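Local coordinates for protein transcriptional regulator of the TetR/AcrR family (Thermobifida fusca YX, PDB 3DCF) that probably binds operator DNA through an N-terminal helix-turn-helix and regulates transcription, most likely as a repressor, at the interface of chains A and B. Sequence-based numbering; all coordinates share one arbitrary frame. Chains: chain A/B, transcriptional regulator of the TetR/AcrR family.

Contact 1: the interface of chains A and B. Residues chain A 190, 196-197, 205-206; chain B 171-172, 175.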
ATOM      1  N   TRP A 190       5.139  -5.527   4.565  1.00 40.49           N
ATOM      2  CA  TRP A 190       6.351  -6.384   4.474  1.00 40.58           C
ATOM      3  C   TRP A 190       7.345  -6.391   5.663  1.00 40.52           C
ATOM      4  O   TRP A 190       8.017  -7.412   5.858  1.00 40.04           O
ATOM      5  CB  TRP A 190       7.116  -6.126   3.160  1.00 39.75           C
ATOM      6  CG  TRP A 190       7.805  -4.799   3.032  1.00 37.87           C
ATOM      7  CD1 TRP A 190       7.323  -3.696   2.411  1.00 38.14           C
ATOM      8  CD2 TRP A 190       9.114  -4.454   3.513  1.00 37.22           C
ATOM      9  NE1 TRP A 190       8.242  -2.680   2.470  1.00 39.12           N
ATOM     10  CE2 TRP A 190       9.350  -3.112   3.145  1.00 38.83           C
ATOM     11  CE3 TRP A 190      10.116  -5.152   4.217  1.00 36.99           C
ATOM     12  CZ2 TRP A 190      10.548  -2.439   3.455  1.00 38.15           C
ATOM     13  CZ3 TRP A 190      11.314  -4.482   4.536  1.00 37.80           C
ATOM     14  CH2 TRP A 190      11.513  -3.137   4.151  1.00 38.47           C
ATOM     15  N   ARG A 196      16.169  -9.858  10.533  1.00 48.66           N
ATOM     16  CA  ARG A 196      17.595  -9.419  10.555  1.00 48.91           C
ATOM     17  C   ARG A 196      17.847  -7.903  10.625  1.00 48.39           C
ATOM     18  O   ARG A 196      18.615  -7.459  11.480  1.00 48.57           O
ATOM     19  CB  ARG A 196      18.375 -10.031   9.373  1.00 49.45           C
ATOM     20  CG  ARG A 196      17.783  -9.742   7.975  1.00 51.56           C
ATOM     21  CD  ARG A 196      18.306 -10.690   6.893  1.00 51.46           C
ATOM     22  NE  ARG A 196      17.275 -10.921   5.868  1.00 55.53           N
ATOM     23  CZ  ARG A 196      16.979 -10.126   4.826  1.00 57.81           C
ATOM     24  NH1 ARG A 196      17.628  -8.974   4.591  1.00 57.89           N
ATOM     25  NH2 ARG A 196      16.001 -10.495   3.988  1.00 57.99           N
ATOM     26  N   LEU A 197      17.201  -7.122   9.756  1.00 48.04           N
ATOM     27  CA  LEU A 197      17.364  -5.647   9.747  1.00 47.54           C
ATOM     28  C   LEU A 197      16.490  -4.968  10.823  1.00 46.95           C
ATOM     29  O   LEU A 197      15.339  -5.349  11.024  1.00 46.79           O
ATOM     30  CB  LEU A 197      17.049  -5.049   8.359  1.00 47.48           C
ATOM     31  CG  LEU A 197      17.932  -5.436   7.160  1.00 46.78           C
ATOM     32  CD1 LEU A 197      17.394  -4.779   5.907  1.00 44.60           C
ATOM     33  CD2 LEU A 197      19.394  -5.061   7.368  1.00 45.64           C
ATOM     34  N   GLN A 205      17.835   3.270   4.772  1.00 34.51           N
ATOM     35  CA  GLN A 205      17.931   2.742   3.395  1.00 33.90           C
ATOM     36  C   GLN A 205      16.776   3.190   2.470  1.00 33.19           C
ATOM     37  O   GLN A 205      17.025   3.579   1.321  1.00 33.16           O
ATOM     38  CB  GLN A 205      18.080   1.216   3.402  1.00 33.97           C
ATOM     39  CG  GLN A 205      19.426   0.754   3.936  1.00 33.25           C
ATOM     40  CD  GLN A 205      19.622  -0.763   3.926  1.00 34.06           C
ATOM     41  OE1 GLN A 205      18.945  -1.509   3.213  1.00 35.99           O
ATOM     42  NE2 GLN A 205      20.581  -1.220   4.717  1.00 35.43           N
ATOM     43  N   ILE A 206      15.537   3.151   2.987  1.00 32.27           N
ATOM     44  CA  ILE A 206      14.344   3.626   2.258  1.00 31.82           C
ATOM     45  C   ILE A 206      14.503   5.109   1.897  1.00 31.97           C
ATOM     46  O   ILE A 206      14.330   5.472   0.739  1.00 32.04           O
ATOM     47  CB  ILE A 206      13.022   3.403   3.053  1.00 30.99           C
ATOM     48  CG1 ILE A 206      12.647   1.921   3.056  1.00 30.12           C
ATOM     49  CG2 ILE A 206      11.849   4.201   2.444  1.00 30.66           C
ATOM     50  CD1 ILE A 206      11.470   1.575   3.973  1.00 30.28           C
TER
ATOM     51  N   VAL B 171      22.032  -0.776  -1.352  1.00 40.11           N
ATOM     52  CA  VAL B 171      21.059  -0.997  -0.249  1.00 39.10           C
ATOM     53  C   VAL B 171      20.661  -2.471  -0.320  1.00 37.78           C
ATOM     54  O   VAL B 171      20.852  -3.116  -1.354  1.00 37.32           O
ATOM     55  CB  VAL B 171      19.772  -0.092  -0.343  1.00 39.19           C
ATOM     56  CG1 VAL B 171      20.142   1.404  -0.260  1.00 37.49           C
ATOM     57  CG2 VAL B 171      18.950  -0.392  -1.618  1.00 37.98           C
ATOM     58  N   ASP B 172      20.119  -2.999   0.772  1.00 37.08           N
ATOM     59  CA  ASP B 172      19.676  -4.398   0.813  1.00 36.91           C
ATOM     60  C   ASP B 172      18.654  -4.678  -0.329  1.00 36.85           C
ATOM     61  O   ASP B 172      17.728  -3.885  -0.496  1.00 37.18           O
ATOM     62  CB  ASP B 172      19.067  -4.706   2.187  1.00 37.40           C
ATOM     63  CG  ASP B 172      18.514  -6.111   2.290  1.00 38.62           C
ATOM     64  OD1 ASP B 172      17.358  -6.317   1.882  1.00 41.60           O
ATOM     65  OD2 ASP B 172      19.214  -7.002   2.809  1.00 42.48           O
ATOM     66  N   VAL B 175      14.841  -4.759   0.663  1.00 34.94           N
ATOM     67  CA  VAL B 175      14.300  -3.404   0.976  1.00 34.63           C
ATOM     68  C   VAL B 175      14.010  -2.591  -0.294  1.00 34.41           C
ATOM     69  O   VAL B 175      12.943  -1.969  -0.383  1.00 34.73           O
ATOM     70  CB  VAL B 175      15.233  -2.588   1.916  1.00 34.81           C
ATOM     71  CG1 VAL B 175      14.671  -1.170   2.170  1.00 33.30           C
ATOM     72  CG2 VAL B 175      15.416  -3.337   3.236  1.00 34.63           C
TER

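Contact 2: the interface of chains A and B. Residues chain A 159, 169, 171, 176; chain B 208-209, 212-213.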
ATOM      1  N   TYR A 159       6.834  20.302  -2.143  1.00 40.71           N
ATOM      2  CA  TYR A 159       7.460  19.714  -3.348  1.00 40.68           C
ATOM      3  C   TYR A 159       7.452  20.730  -4.522  1.00 40.92           C
ATOM      4  O   TYR A 159       8.415  20.768  -5.298  1.00 41.17           O
ATOM      5  CB  TYR A 159       6.825  18.364  -3.747  1.00 39.00           C
ATOM      6  CG  TYR A 159       7.685  17.573  -4.717  1.00 39.03           C
ATOM      7  CD1 TYR A 159       7.605  17.786  -6.105  1.00 35.83           C
ATOM      8  CD2 TYR A 159       8.591  16.617  -4.258  1.00 36.61           C
ATOM      9  CE1 TYR A 159       8.412  17.066  -7.010  1.00 35.82           C
ATOM     10  CE2 TYR A 159       9.406  15.885  -5.158  1.00 36.77           C
ATOM     11  CZ  TYR A 159       9.311  16.119  -6.534  1.00 36.64           C
ATOM     12  OH  TYR A 159      10.101  15.414  -7.428  1.00 39.41           O
ATOM     13  N   LEU A 169      13.359  17.097  -8.503  1.00 40.48           N
ATOM     14  CA  LEU A 169      13.009  16.519  -9.825  1.00 40.27           C
ATOM     15  C   LEU A 169      11.675  17.074 -10.307  1.00 40.42           C
ATOM     16  O   LEU A 169      10.688  17.042  -9.560  1.00 40.90           O
ATOM     17  CB  LEU A 169      12.908  14.981  -9.782  1.00 40.29           C
ATOM     18  CG  LEU A 169      12.680  14.259 -11.132  1.00 40.57           C
ATOM     19  CD1 LEU A 169      13.918  14.358 -12.013  1.00 38.74           C
ATOM     20  CD2 LEU A 169      12.293  12.812 -10.936  1.00 39.23           C
ATOM     21  N   VAL A 171       8.621  16.719 -11.572  1.00 40.09           N
ATOM     22  CA  VAL A 171       7.447  15.835 -11.752  1.00 39.16           C
ATOM     23  C   VAL A 171       6.288  16.499 -11.001  1.00 37.79           C
ATOM     24  O   VAL A 171       6.520  17.321 -10.116  1.00 37.52           O
ATOM     25  CB  VAL A 171       7.675  14.378 -11.212  1.00 39.16           C
ATOM     26  CG1 VAL A 171       8.842  13.700 -11.947  1.00 37.54           C
ATOM     27  CG2 VAL A 171       7.906  14.359  -9.687  1.00 37.80           C
ATOM     28  N   ALA A 176       4.538  12.795  -6.969  1.00 33.10           N
ATOM     29  CA  ALA A 176       5.724  12.620  -6.127  1.00 32.35           C
ATOM     30  C   ALA A 176       5.315  12.329  -4.691  1.00 31.62           C
ATOM     31  O   ALA A 176       5.740  11.329  -4.139  1.00 31.72           O
ATOM     32  CB  ALA A 176       6.647  13.856  -6.180  1.00 32.01           C
TER
ATOM     33  N   ARG B 208      10.472   7.607 -13.481  1.00 34.64           N
ATOM     34  CA  ARG B 208      11.539   8.632 -13.532  1.00 35.06           C
ATOM     35  C   ARG B 208      11.926   9.097 -12.112  1.00 35.64           C
ATOM     36  O   ARG B 208      13.099   9.415 -11.854  1.00 35.88           O
ATOM     37  CB  ARG B 208      11.119   9.820 -14.406  1.00 35.32           C
ATOM     38  CG  ARG B 208      12.218  10.879 -14.620  1.00 35.71           C
ATOM     39  CD  ARG B 208      12.013  11.678 -15.924  1.00 37.02           C
ATOM     40  NE  ARG B 208      10.721  12.376 -15.978  1.00 41.29           N
ATOM     41  CZ  ARG B 208      10.459  13.609 -15.525  1.00 43.85           C
ATOM     42  NH1 ARG B 208      11.397  14.366 -14.935  1.00 47.92           N
ATOM     43  NH2 ARG B 208       9.215  14.085 -15.654  1.00 42.41           N
ATOM     44  N   LEU B 209      10.936   9.138 -11.210  1.00 35.09           N
ATOM     45  CA  LEU B 209      11.166   9.516  -9.812  1.00 34.70           C
ATOM     46  C   LEU B 209      12.032   8.460  -9.096  1.00 34.68           C
ATOM     47  O   LEU B 209      13.075   8.784  -8.528  1.00 34.60           O
ATOM     48  CB  LEU B 209       9.827   9.746  -9.083  1.00 34.45           C
ATOM     49  CG  LEU B 209       9.853  10.291  -7.645  1.00 35.14           C
ATOM     50  CD1 LEU B 209      10.458  11.704  -7.571  1.00 33.67           C
ATOM     51  CD2 LEU B 209       8.454  10.275  -7.071  1.00 34.03           C
ATOM     52  N   ASN B 212      15.975   8.264 -10.705  1.00 37.30           N
ATOM     53  CA  ASN B 212      16.863   9.404 -10.417  1.00 38.03           C
ATOM     54  C   ASN B 212      16.834   9.906  -8.982  1.00 39.39           C
ATOM     55  O   ASN B 212      17.758  10.610  -8.555  1.00 39.74           O
ATOM     56  CB  ASN B 212      16.464  10.608 -11.295  1.00 38.13           C
ATOM     57  CG  ASN B 212      16.500  10.299 -12.767  1.00 39.32           C
ATOM     58  OD1 ASN B 212      15.484  10.400 -13.451  1.00 43.21           O
ATOM     59  ND2 ASN B 212      17.660   9.890 -13.260  1.00 39.95           N
ATOM     60  N   GLY B 213      15.768   9.576  -8.256  1.00 40.49           N
ATOM     61  CA  GLY B 213      15.524  10.114  -6.928  1.00 41.62           C
ATOM     62  C   GLY B 213      14.822  11.465  -7.080  1.00 41.90           C
ATOM     63  O   GLY B 213      14.653  11.961  -8.202  1.00 41.26           O
TER

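Contact 3: the interface of chains A and B. Residues chain A 130, 148, 185; chain B 186, 189.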
ATOM      1  N   TYR A 130      -5.798   1.442   7.233  1.00 54.85           N
ATOM      2  CA  TYR A 130      -6.058   1.177   5.784  1.00 54.83           C
ATOM      3  C   TYR A 130      -6.900  -0.053   5.367  1.00 55.39           C
ATOM      4  O   TYR A 130      -7.307  -0.123   4.203  1.00 55.81           O
ATOM      5  CB  TYR A 130      -4.717   1.159   5.023  1.00 54.11           C
ATOM      6  CG  TYR A 130      -3.961   2.475   5.098  1.00 52.99           C
ATOM      7  CD1 TYR A 130      -4.431   3.609   4.414  1.00 53.49           C
ATOM      8  CD2 TYR A 130      -2.774   2.595   5.834  1.00 51.87           C
ATOM      9  CE1 TYR A 130      -3.744   4.839   4.464  1.00 53.07           C
ATOM     10  CE2 TYR A 130      -2.075   3.821   5.893  1.00 52.66           C
ATOM     11  CZ  TYR A 130      -2.568   4.938   5.200  1.00 52.62           C
ATOM     12  OH  TYR A 130      -1.906   6.144   5.239  1.00 51.75           O
ATOM     13  N   GLU A 148      -5.569  12.509   6.485  1.00 43.34           N
ATOM     14  CA  GLU A 148      -4.792  12.067   5.302  1.00 44.13           C
ATOM     15  C   GLU A 148      -4.551  13.251   4.344  1.00 43.89           C
ATOM     16  O   GLU A 148      -3.438  13.410   3.835  1.00 43.40           O
ATOM     17  CB  GLU A 148      -5.490  10.952   4.492  1.00 44.15           C
ATOM     18  CG  GLU A 148      -5.469   9.522   5.050  1.00 46.87           C
ATOM     19  CD  GLU A 148      -5.728   8.437   3.947  1.00 47.18           C
ATOM     20  OE1 GLU A 148      -5.058   8.449   2.886  1.00 52.65           O
ATOM     21  OE2 GLU A 148      -6.568   7.537   4.145  1.00 54.92           O
ATOM     22  N   ILE A 185       4.741   4.042   3.556  1.00 35.56           N
ATOM     23  CA  ILE A 185       3.571   3.335   4.121  1.00 35.15           C
ATOM     24  C   ILE A 185       3.589   1.813   3.868  1.00 35.95           C
ATOM     25  O   ILE A 185       3.342   1.043   4.786  1.00 36.41           O
ATOM     26  CB  ILE A 185       2.229   3.957   3.597  1.00 35.00           C
ATOM     27  CG1 ILE A 185       2.055   5.404   4.093  1.00 33.79           C
ATOM     28  CG2 ILE A 185       1.009   3.126   4.054  1.00 35.68           C
ATOM     29  CD1 ILE A 185       1.038   6.233   3.317  1.00 33.01           C
TER
ATOM     30  N   TRP B 186       0.933   1.194  -4.699  1.00 36.84           N
ATOM     31  CA  TRP B 186       0.146   2.242  -3.959  1.00 36.95           C
ATOM     32  C   TRP B 186      -0.776   3.124  -4.829  1.00 36.97           C
ATOM     33  O   TRP B 186      -1.748   3.701  -4.327  1.00 36.55           O
ATOM     34  CB  TRP B 186       1.087   3.127  -3.124  1.00 37.47           C
ATOM     35  CG  TRP B 186       0.421   3.909  -2.039  1.00 38.54           C
ATOM     36  CD1 TRP B 186       0.248   5.271  -1.979  1.00 38.84           C
ATOM     37  CD2 TRP B 186      -0.179   3.372  -0.855  1.00 40.15           C
ATOM     38  NE1 TRP B 186      -0.407   5.614  -0.815  1.00 39.71           N
ATOM     39  CE2 TRP B 186      -0.685   4.473  -0.107  1.00 37.89           C
ATOM     40  CE3 TRP B 186      -0.341   2.065  -0.349  1.00 39.85           C
ATOM     41  CZ2 TRP B 186      -1.336   4.309   1.136  1.00 40.67           C
ATOM     42  CZ3 TRP B 186      -1.002   1.892   0.898  1.00 39.35           C
ATOM     43  CH2 TRP B 186      -1.482   3.019   1.626  1.00 40.22           C
ATOM     44  N   ARG B 189      -4.641   2.971  -4.567  1.00 41.30           N
ATOM     45  CA  ARG B 189      -5.343   3.761  -3.543  1.00 41.56           C
ATOM     46  C   ARG B 189      -5.543   5.243  -3.894  1.00 41.16           C
ATOM     47  O   ARG B 189      -6.501   5.839  -3.395  1.00 41.96           O
ATOM     48  CB  ARG B 189      -4.679   3.628  -2.158  1.00 42.22           C
ATOM     49  CG  ARG B 189      -4.935   2.273  -1.464  1.00 44.02           C
ATOM     50  CD  ARG B 189      -4.723   2.338   0.054  1.00 44.64           C
ATOM     51  NE  ARG B 189      -5.743   3.091   0.830  1.00 48.72           N
ATOM     52  CZ  ARG B 189      -5.688   4.376   1.236  1.00 48.91           C
ATOM     53  NH1 ARG B 189      -4.655   5.171   0.956  1.00 49.90           N
ATOM     54  NH2 ARG B 189      -6.700   4.886   1.949  1.00 48.33           N
TER

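Contact 1: the interface of chains A and B
A:Gln205, B:Val175 and B:Asp172 carry this part of the subunit contact of a TetR/AcrR-family regulator, whose members typically dimerise through their C-terminal helical domains. A:Gln205 projects from helix 199-212 with its chain extended beyond CG (chi2 -179°), which carries its amide to the residues leading into helix 173-185 of chain B. There the carbonyl oxygen A:Gln205 OE1 accepts a hydrogen bond from the backbone N of B:Asp172 at 3.1 Å; the donor stands well above the amide's carbonyl plane. The carboxylate of B:Asp172 serves both chains. OD1 of B:Asp172 accepts, on its anti lone pair, a hydrogen bond from the backbone N of B:Val175 at 3.2 Å, capping the start of the helix, while B:Asp172 OD2 forms a salt bridge with A:Arg196 NH1 at 3.1 Å. The carboxylate carbon lies at the edge of the guanidinium, but the N-H of NH1 points elsewhere, so the link is probably mainly electrostatic. One turn of helix further on, the two methyls of B:Val175 diverge among apolar groups of chain A. B:Val175 CG2 meets A:Leu197 CD1 at 3.6 Å and, from farther off, the benzo-ring corner CH2 of A:Trp190, whereas B:Val175 CG1 packs on A:Ile206 CG1 at 3.8 Å, the two side chains crossing nearly at right angles.

Contact 2: the interface of chains A and B
Helix 199-212 of chain B, near its C-terminal end, packs here against the segment of chain A that leads into helix 173-185, within the helical dimerisation region characteristic of TetR-type regulators. A:Leu169 buries the most surface of the patch. Its methyl A:Leu169 CD2 rests on the helix backbone, 3.6 Å from the carbonyl oxygen O of B:Arg208 and 3.7 Å from B:Leu209 CA, while CD1 turns toward the guanidinium nitrogen NH1 of B:Arg208. That arginine bends at its third torsion (chi3 58°), folding the guanidinium back over chain A, and the methyl CG1 of A:Val171 lies against one of its faces, offset toward the rim and 3.7 Å from B:Arg208 NH2. Shortening B:Arg208 to an alanine is likely to leave A:Val171 CG1 less well covered on the side where the flat guanidinium face lay, and to deprive A:Leu169 CD1 of the nearby NH1. B:Leu209 spreads its two methyls: B:Leu209 CD2 reaches A:Ala176 CA at 3.7 Å, and CD1 approaches the phenol oxygen OH of A:Tyr159 at the same separation. Within chain A, A:Tyr159 OH donates a 2.7 Å hydrogen bond to the carbonyl O of A:Leu169, and A:Ala176 CB sits over the centre of the tyrosine ring. These contacts within chain A tie the leucine-bearing segment to helix 138-164, presenting A:Leu169 to the partner helix and so probably helping to hold the two subunits together as a dimer.

Contact 3: the interface of chains A and B
With CG anti to the backbone nitrogen (chi1 -162°), B:Trp186 sends the six-membered part of its indole toward chain A, and a bend at chi3 (71°) turns the guanidinium of B:Arg189 alongside it to meet A:Tyr130. The tyrosine ring is approached by both residues. Indole atom CH2 points at one face of the phenol ring, over its centre, in an edge-to-face contact with the ring centroids 5.4 Å apart and the planes nearly perpendicular. At the rim of the same ring, A:Tyr130 CD1 lies over the centre of the guanidinium face, 3.5 Å from B:Arg189 CZ; the two planes are steeply inclined, at 68°, instead of stacked. The aliphatic part of the arginine also packs inside its own chain, its CD covering one face of the B:Trp186 indole. The opposite face turns to A:Ile185 on helix 173-185, where the methyl A:Ile185 CG2 touches B:Trp186 CH2 at 3.5 Å and the isoleucine CD1 approaches CZ2. Tryptophan and arginine thus brace one another, which is likely to limit rotation of both groups between the subunits. From helix 138-164, A:Glu148 extends its carboxylate to the guanidinium edge, where OE1 lies in the guanidinium plane. The salt bridge runs through the other carboxylate oxygen: A:Glu148 OE2 stands 3.4 Å from B:Arg189 NH2, which donates a weak hydrogen bond to it.

The centres of the C-alpha atoms are about 21 Å apart for contacts 1 and 2, 20 Å for contacts 1 and 3, and 19 Å for contacts 2 and 3, so the three sample a broad, two-fold symmetric surface. Helices 173-185 and 199-212 take part in both contact 1 and contact 2 with the chains exchanged, B:Val171 in contact 1 and A:Val171 in contact 2. Contact 3 shares helix 173-185 with both, helix 138-164 with contact 2 and helix 187-190 with contact 1, and adds helix 123-130. Such spread would suit a dimer that fixes the spacing of its two DNA-binding domains.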